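Local coordinates for protein ribosomal RNA small subunit methyltransferase D (Haemophilus influenzae, PDB 2IFT) that probably methylates the N2 amino group of guanine 966 in 16S rRNA of the assembled 30S particle, using S-adenosyl-L-methionine as methyl donor, at residues C57-A62 with V79-L84. Residues are numbered along the deposited sequence; the frame is centred on the assembly and turned at random.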
loop_
_atom_site.group_PDB
_atom_site.type_symbol
_atom_site.label_atom_id
_atom_site.label_comp_id
_atom_site.label_asym_id
_atom_site.label_seq_id
_atom_site.Cartn_x
_atom_site.Cartn_y
_atom_site.Cartn_z
ATOM N N CYS A 57 0.576 -7.713 -1.651
ATOM C CA CYS A 57 0.280 -6.319 -1.365
ATOM C C CYS A 57 -0.149 -5.448 -2.538
ATOM O O CYS A 57 0.134 -5.734 -3.707
ATOM C CB CYS A 57 1.498 -5.670 -0.719
ATOM S SG CYS A 57 2.257 -6.698 0.541
ATOM N N LEU A 58 -0.823 -4.365 -2.175
ATOM C CA LEU A 58 -1.283 -3.361 -3.102
ATOM C C LEU A 58 -0.782 -2.017 -2.578
ATOM O O LEU A 58 -1.050 -1.649 -1.437
ATOM C CB LEU A 58 -2.814 -3.329 -3.169
ATOM C CG LEU A 58 -3.367 -2.094 -3.914
ATOM C CD1 LEU A 58 -2.848 -2.088 -5.353
ATOM C CD2 LEU A 58 -4.892 -2.101 -3.908
ATOM N N ASP A 59 -0.010 -1.308 -3.392
ATOM C CA ASP A 59 0.453 0.013 -3.012
ATOM C C ASP A 59 -0.450 0.829 -3.915
ATOM O O ASP A 59 -0.161 1.022 -5.110
ATOM C CB ASP A 59 1.928 0.242 -3.360
ATOM C CG ASP A 59 2.474 1.520 -2.722
ATOM O OD1 ASP A 59 1.657 2.401 -2.391
ATOM O OD2 ASP A 59 3.700 1.660 -2.556
ATOM N N GLY A 60 -1.565 1.263 -3.327
ATOM C CA GLY A 60 -2.604 1.991 -4.039
ATOM C C GLY A 60 -2.242 3.188 -4.878
ATOM O O GLY A 60 -2.733 3.330 -5.998
ATOM N N PHE A 61 -1.414 4.060 -4.326
ATOM C CA PHE A 61 -0.985 5.268 -5.012
ATOM C C PHE A 61 0.535 5.302 -4.825
ATOM O O PHE A 61 1.058 6.096 -4.058
ATOM C CB PHE A 61 -1.646 6.500 -4.369
ATOM C CG PHE A 61 -3.157 6.476 -4.406
ATOM C CD1 PHE A 61 -3.878 5.638 -3.565
ATOM C CD2 PHE A 61 -3.855 7.258 -5.320
ATOM C CE1 PHE A 61 -5.271 5.575 -3.634
ATOM C CE2 PHE A 61 -5.250 7.204 -5.402
ATOM C CZ PHE A 61 -5.960 6.362 -4.561
ATOM N N ALA A 62 1.215 4.410 -5.541
ATOM C CA ALA A 62 2.658 4.235 -5.488
ATOM C C ALA A 62 3.536 5.471 -5.318
ATOM O O ALA A 62 4.130 5.666 -4.263
ATOM C CB ALA A 62 3.109 3.453 -6.713
ATOM N N VAL A 79 3.920 -7.634 -4.580
ATOM C CA VAL A 79 3.509 -6.252 -4.437
ATOM C C VAL A 79 3.084 -5.764 -5.813
ATOM O O VAL A 79 3.778 -5.981 -6.805
ATOM C CB VAL A 79 4.651 -5.356 -3.926
ATOM C CG1 VAL A 79 4.179 -3.917 -3.851
ATOM C CG2 VAL A 79 5.116 -5.832 -2.563
ATOM N N THR A 80 1.918 -5.139 -5.863
ATOM C CA THR A 80 1.386 -4.587 -7.091
ATOM C C THR A 80 1.360 -3.083 -6.862
ATOM O O THR A 80 0.853 -2.616 -5.836
ATOM C CB THR A 80 -0.034 -5.086 -7.345
ATOM O OG1 THR A 80 -0.011 -6.509 -7.461
ATOM C CG2 THR A 80 -0.601 -4.486 -8.622
ATOM N N PHE A 81 1.937 -2.334 -7.799
ATOM C CA PHE A 81 1.987 -0.882 -7.701
ATOM C C PHE A 81 1.002 -0.241 -8.675
ATOM O O PHE A 81 1.048 -0.517 -9.870
ATOM C CB PHE A 81 3.388 -0.353 -8.036
ATOM C CG PHE A 81 4.497 -0.955 -7.211
ATOM C CD1 PHE A 81 4.950 -2.251 -7.463
ATOM C CD2 PHE A 81 5.126 -0.205 -6.221
ATOM C CE1 PHE A 81 6.024 -2.786 -6.740
ATOM C CE2 PHE A 81 6.193 -0.730 -5.495
ATOM C CZ PHE A 81 6.644 -2.020 -5.756
ATOM N N LEU A 82 0.109 0.598 -8.155
ATOM C CA LEU A 82 -0.857 1.308 -8.982
ATOM C C LEU A 82 -0.402 2.757 -9.100
ATOM O O LEU A 82 -0.208 3.448 -8.094
ATOM C CB LEU A 82 -2.255 1.246 -8.359
ATOM C CG LEU A 82 -3.159 0.157 -8.947
ATOM C CD1 LEU A 82 -3.486 0.491 -10.402
ATOM C CD2 LEU A 82 -2.470 -1.197 -8.855
ATOM N N GLU A 83 -0.222 3.217 -10.328
ATOM C CA GLU A 83 0.248 4.579 -10.554
ATOM C C GLU A 83 -0.291 5.157 -11.858
ATOM O O GLU A 83 -0.051 4.609 -12.923
ATOM C CB GLU A 83 1.781 4.586 -10.561
ATOM C CG GLU A 83 2.401 5.948 -10.763
ATOM C CD GLU A 83 1.828 6.989 -9.823
ATOM O OE1 GLU A 83 1.934 6.800 -8.587
ATOM O OE2 GLU A 83 1.275 7.994 -10.328
ATOM N N LEU A 84 -1.013 6.270 -11.744
ATOM C CA LEU A 84 -1.626 6.961 -12.880
ATOM C C LEU A 84 -0.608 7.667 -13.776
ATOM O O LEU A 84 -0.651 7.543 -15.001
ATOM C CB LEU A 84 -2.622 8.013 -12.381
ATOM C CG LEU A 84 -3.799 8.385 -13.290
ATOM C CD1 LEU A 84 -4.268 9.785 -12.954
ATOM C CD2 LEU A 84 -3.410 8.298 -14.747
HETATM O O HOH W 1 0.324 -7.923 -5.395
#
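Cys57 O is gripped twice: Thr80 N donates to it at 2.9 Å from above the carbonyl plane, 35° out of it, and a water gives it a second hydrogen bond. The same water lies unusually close to Thr80 OG1, 2.5 Å, so that bond is less certain; OG1 is turned anti to its carbonyl carbon (chi1 -61°). Asp59 N reaches Thr80 O at 2.9 Å in a nearly straight bond, and Leu82 N closes on Asp59 O. Strands 57-59 and 79-82 thus pair in parallel, neighbours in the central sheet of a Rossmann-like methyltransferase fold, with helix 66-73 making the beta-alpha-beta crossover between them; in related methyltransferases the loops after these strands bind S-adenosyl-L-methionine. Beyond strand 57-59 the chain turns at Gly60 and comes back to Leu82 O through Ala62 N (3.1 Å). On one face of the sheet Leu58 CD1 meets Leu82 CD2 at 3.6 Å, the two side chains crossing at a slant. On the other, Cys57 CB touches Val79 CG2, while the Phe81 ring carries Val79 CG1 3.6 Å above its plane near the rim and Ala62 CB at its edge; helices 66-73 and 86-98 cover this side. Glu83 OE1 lies 4.0 Å from Ala62 CB and accepts from Gly63 N, while OE2 takes Asp85 N, linking the two loops after the strands. Asp59 OD2 accepts from Gly68 N, tying strand 57-59 to helix 66-73. Both carboxylates are therefore held by backbone N-H groups, which would probably stabilise their negative charge.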